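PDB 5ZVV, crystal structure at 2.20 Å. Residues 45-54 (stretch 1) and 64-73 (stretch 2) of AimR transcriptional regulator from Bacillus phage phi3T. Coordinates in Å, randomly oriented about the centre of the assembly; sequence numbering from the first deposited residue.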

# COMPACT_ATOMS: atom_id res chain seq x y z
N ASN A 45 -12.56 -37.80 -4.54
CA ASN A 45 -12.80 -36.40 -4.89
C ASN A 45 -14.18 -36.01 -4.39
O ASN A 45 -15.13 -36.78 -4.50
CB ASN A 45 -12.70 -36.19 -6.41
CG ASN A 45 -12.66 -34.72 -6.80
OD1 ASN A 45 -13.13 -33.85 -6.06
ND2 ASN A 45 -12.11 -34.44 -7.97
N LEU A 46 -14.29 -34.78 -3.86
CA LEU A 46 -15.54 -34.30 -3.29
C LEU A 46 -16.44 -33.61 -4.30
O LEU A 46 -17.65 -33.49 -4.05
CB LEU A 46 -15.27 -33.34 -2.14
CG LEU A 46 -14.64 -33.89 -0.86
CD1 LEU A 46 -14.43 -32.75 0.13
CD2 LEU A 46 -15.50 -34.98 -0.26
N GLY A 47 -15.90 -33.14 -5.43
CA GLY A 47 -16.62 -32.30 -6.36
C GLY A 47 -18.02 -32.76 -6.73
O GLY A 47 -19.00 -32.04 -6.50
N GLY A 48 -18.12 -33.96 -7.31
CA GLY A 48 -19.42 -34.48 -7.68
C GLY A 48 -20.34 -34.66 -6.48
O GLY A 48 -21.51 -34.27 -6.52
N LEU A 49 -19.81 -35.23 -5.39
CA LEU A 49 -20.61 -35.39 -4.19
C LEU A 49 -21.11 -34.05 -3.67
O LEU A 49 -22.27 -33.93 -3.26
CB LEU A 49 -19.82 -36.11 -3.10
CG LEU A 49 -20.59 -36.28 -1.79
CD1 LEU A 49 -21.77 -37.24 -1.97
CD2 LEU A 49 -19.68 -36.75 -0.69
N LEU A 50 -20.25 -33.03 -3.67
CA LEU A 50 -20.68 -31.71 -3.23
C LEU A 50 -21.78 -31.16 -4.12
O LEU A 50 -22.71 -30.51 -3.64
CB LEU A 50 -19.49 -30.75 -3.18
CG LEU A 50 -18.41 -31.05 -2.14
CD1 LEU A 50 -17.28 -30.04 -2.22
CD2 LEU A 50 -19.00 -31.08 -0.74
N LYS A 51 -21.70 -31.43 -5.43
CA LYS A 51 -22.78 -31.04 -6.33
C LYS A 51 -24.09 -31.74 -5.95
O LYS A 51 -25.15 -31.11 -5.93
CB LYS A 51 -22.41 -31.35 -7.78
CG LYS A 51 -21.23 -30.55 -8.32
CD LYS A 51 -20.99 -30.87 -9.80
CE LYS A 51 -19.76 -30.14 -10.35
NZ LYS A 51 -18.48 -30.71 -9.85
N ILE A 52 -24.02 -33.04 -5.65
CA ILE A 52 -25.22 -33.79 -5.29
C ILE A 52 -25.82 -33.25 -3.99
O ILE A 52 -27.03 -33.05 -3.89
CB ILE A 52 -24.90 -35.29 -5.18
CG1 ILE A 52 -24.34 -35.82 -6.50
CG2 ILE A 52 -26.14 -36.07 -4.75
CD1 ILE A 52 -25.25 -35.59 -7.69
N VAL A 53 -24.97 -33.01 -2.99
CA VAL A 53 -25.45 -32.53 -1.70
C VAL A 53 -26.06 -31.15 -1.82
O VAL A 53 -27.11 -30.86 -1.23
CB VAL A 53 -24.30 -32.56 -0.67
CG1 VAL A 53 -24.75 -31.94 0.65
CG2 VAL A 53 -23.83 -33.99 -0.45
N LYS A 54 -25.42 -30.26 -2.59
CA LYS A 54 -25.97 -28.93 -2.77
C LYS A 54 -27.29 -28.98 -3.53
O LYS A 54 -28.20 -28.19 -3.25
CB LYS A 54 -24.95 -28.04 -3.50
CG LYS A 54 -24.90 -26.60 -2.98
CD LYS A 54 -26.07 -25.77 -3.48
CE LYS A 54 -26.12 -24.40 -2.81
NZ LYS A 54 -26.56 -24.48 -1.38
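Stretch 2 (64-73) LLSEYFLELD

Stretch 2 enters as a helix already under way at Leu64, with phi between -57° and -75° and psi between -24° and -50° from Leu64 to Tyr68, and leaves through a type I turn from Phe69 to Leu72 before Asp73 adopts an extended conformation. Its helix runs nearly antiparallel to helix 47-54: the N-to-C directions make an angle of 154°, and the axes come no nearer than 12.1 Å. The register agrees with that direction, since the CA of Val53 lies 8.3 Å from the CA of Leu65, whereas the CA of Leu46 lies 9.6 Å from the CA of Phe69. At such spacing the backbones do not touch, and side chains fill the gap. No hydrogen bond crosses it; the contact rests on apolar packing that buries 343 Å², both sides summed.

Leu46 has the largest area covered by stretch 2 of any residue in stretch 1, 60 Å². It lies near the N-terminal end of the helix, where Asn45 OD1 caps Gly47 N at 2.9 Å. Leu46 CD1 lies 3.6 Å from Phe69 CE1 and 4.0 Å from Leu72 CD1; Leu46 CD2 is 4.1 Å from Leu72 CD1 as well as 4.1 Å from Tyr68 CE2, at the edge of that ring. Leu49 CD2 approaches the same ring obliquely, 3.4 Å from Tyr68 CZ.

One turn along, Leu50 points its CA-to-CB bond sideways, yet its end comes nearer: Leu50 CD2 occupies the notch between Leu65 and Phe69, at 3.7 Å from both Leu65 CD1 and Phe69 CZ, meeting the Phe69 ring at its edge. Leu65 in turn projects between Leu50 and Val53, with Val53 CG1 4.0 Å from Leu65 CG. The bumps therefore interlock, each helix lending a leucine to a hollow in the other. Gly47, Gly48, Ser66 and Glu67 take no part.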

# COMPACT_ATOMS: atom_id res chain seq x y z
N LEU A 64 -24.92 -31.47 7.41
CA LEU A 64 -24.58 -32.77 6.82
C LEU A 64 -23.10 -32.84 6.48
O LEU A 64 -22.41 -33.80 6.85
CB LEU A 64 -25.43 -33.02 5.58
CG LEU A 64 -26.94 -32.97 5.77
CD1 LEU A 64 -27.65 -33.38 4.49
CD2 LEU A 64 -27.38 -33.85 6.94
N LEU A 65 -22.58 -31.83 5.78
CA LEU A 65 -21.18 -31.82 5.40
C LEU A 65 -20.27 -31.57 6.59
O LEU A 65 -19.09 -31.95 6.55
CB LEU A 65 -20.92 -30.77 4.31
CG LEU A 65 -21.54 -31.09 2.95
CD1 LEU A 65 -21.24 -29.98 1.95
CD2 LEU A 65 -21.03 -32.43 2.45
N SER A 66 -20.79 -30.93 7.65
CA SER A 66 -20.02 -30.81 8.88
C SER A 66 -19.78 -32.18 9.49
O SER A 66 -18.69 -32.46 10.01
CB SER A 66 -20.74 -29.90 9.86
OG SER A 66 -20.04 -29.81 11.09
N GLU A 67 -20.77 -33.07 9.41
CA GLU A 67 -20.57 -34.43 9.89
C GLU A 67 -19.72 -35.24 8.91
O GLU A 67 -18.89 -36.06 9.34
CB GLU A 67 -21.92 -35.11 10.12
CG GLU A 67 -21.83 -36.52 10.67
CD GLU A 67 -23.20 -37.11 10.95
OE1 GLU A 67 -24.21 -36.46 10.63
OE2 GLU A 67 -23.26 -38.24 11.49
N TYR A 68 -19.90 -35.02 7.61
CA TYR A 68 -19.25 -35.86 6.60
C TYR A 68 -17.76 -35.55 6.49
O TYR A 68 -16.94 -36.47 6.42
CB TYR A 68 -19.95 -35.66 5.26
CG TYR A 68 -19.47 -36.57 4.15
CD1 TYR A 68 -20.06 -37.81 3.95
CD2 TYR A 68 -18.44 -36.19 3.30
CE1 TYR A 68 -19.63 -38.65 2.94
CE2 TYR A 68 -18.00 -37.02 2.29
CZ TYR A 68 -18.60 -38.25 2.12
OH TYR A 68 -18.18 -39.08 1.11
N PHE A 69 -17.40 -34.27 6.48
CA PHE A 69 -16.01 -33.88 6.27
C PHE A 69 -15.10 -34.41 7.37
O PHE A 69 -13.95 -34.77 7.11
CB PHE A 69 -15.89 -32.36 6.17
CG PHE A 69 -16.34 -31.79 4.86
CD1 PHE A 69 -16.61 -32.61 3.78
CD2 PHE A 69 -16.48 -30.42 4.70
CE1 PHE A 69 -17.02 -32.08 2.57
CE2 PHE A 69 -16.89 -29.88 3.49
CZ PHE A 69 -17.15 -30.71 2.43
N LEU A 70 -15.60 -34.45 8.61
CA LEU A 70 -14.79 -34.91 9.73
C LEU A 70 -14.50 -36.40 9.67
O LEU A 70 -13.69 -36.88 10.46
CB LEU A 70 -15.48 -34.56 11.05
CG LEU A 70 -15.62 -33.06 11.33
CD1 LEU A 70 -16.32 -32.84 12.67
CD2 LEU A 70 -14.26 -32.38 11.30
N GLU A 71 -15.13 -37.14 8.76
CA GLU A 71 -14.86 -38.56 8.58
C GLU A 71 -13.88 -38.85 7.45
O GLU A 71 -13.45 -40.00 7.31
CB GLU A 71 -16.17 -39.32 8.32
CG GLU A 71 -17.16 -39.27 9.48
CD GLU A 71 -16.57 -39.81 10.77
OE1 GLU A 71 -15.78 -40.78 10.72
OE2 GLU A 71 -16.90 -39.27 11.85
N LEU A 72 -13.50 -37.84 6.66
CA LEU A 72 -12.55 -38.04 5.59
C LEU A 72 -11.17 -38.39 6.14
O LEU A 72 -10.83 -38.06 7.29
CB LEU A 72 -12.45 -36.79 4.71
CG LEU A 72 -13.71 -36.37 3.94
CD1 LEU A 72 -13.52 -35.00 3.33
CD2 LEU A 72 -14.06 -37.40 2.87
N ASP A 73 -10.37 -39.05 5.32
CA ASP A 73 -9.00 -39.38 5.69
C ASP A 73 -8.16 -38.10 5.67
O ASP A 73 -7.97 -37.51 4.60
CB ASP A 73 -8.42 -40.41 4.72
CG ASP A 73 -7.10 -41.01 5.20
OD1 ASP A 73 -6.35 -40.32 5.92
OD2 ASP A 73 -6.82 -42.18 4.86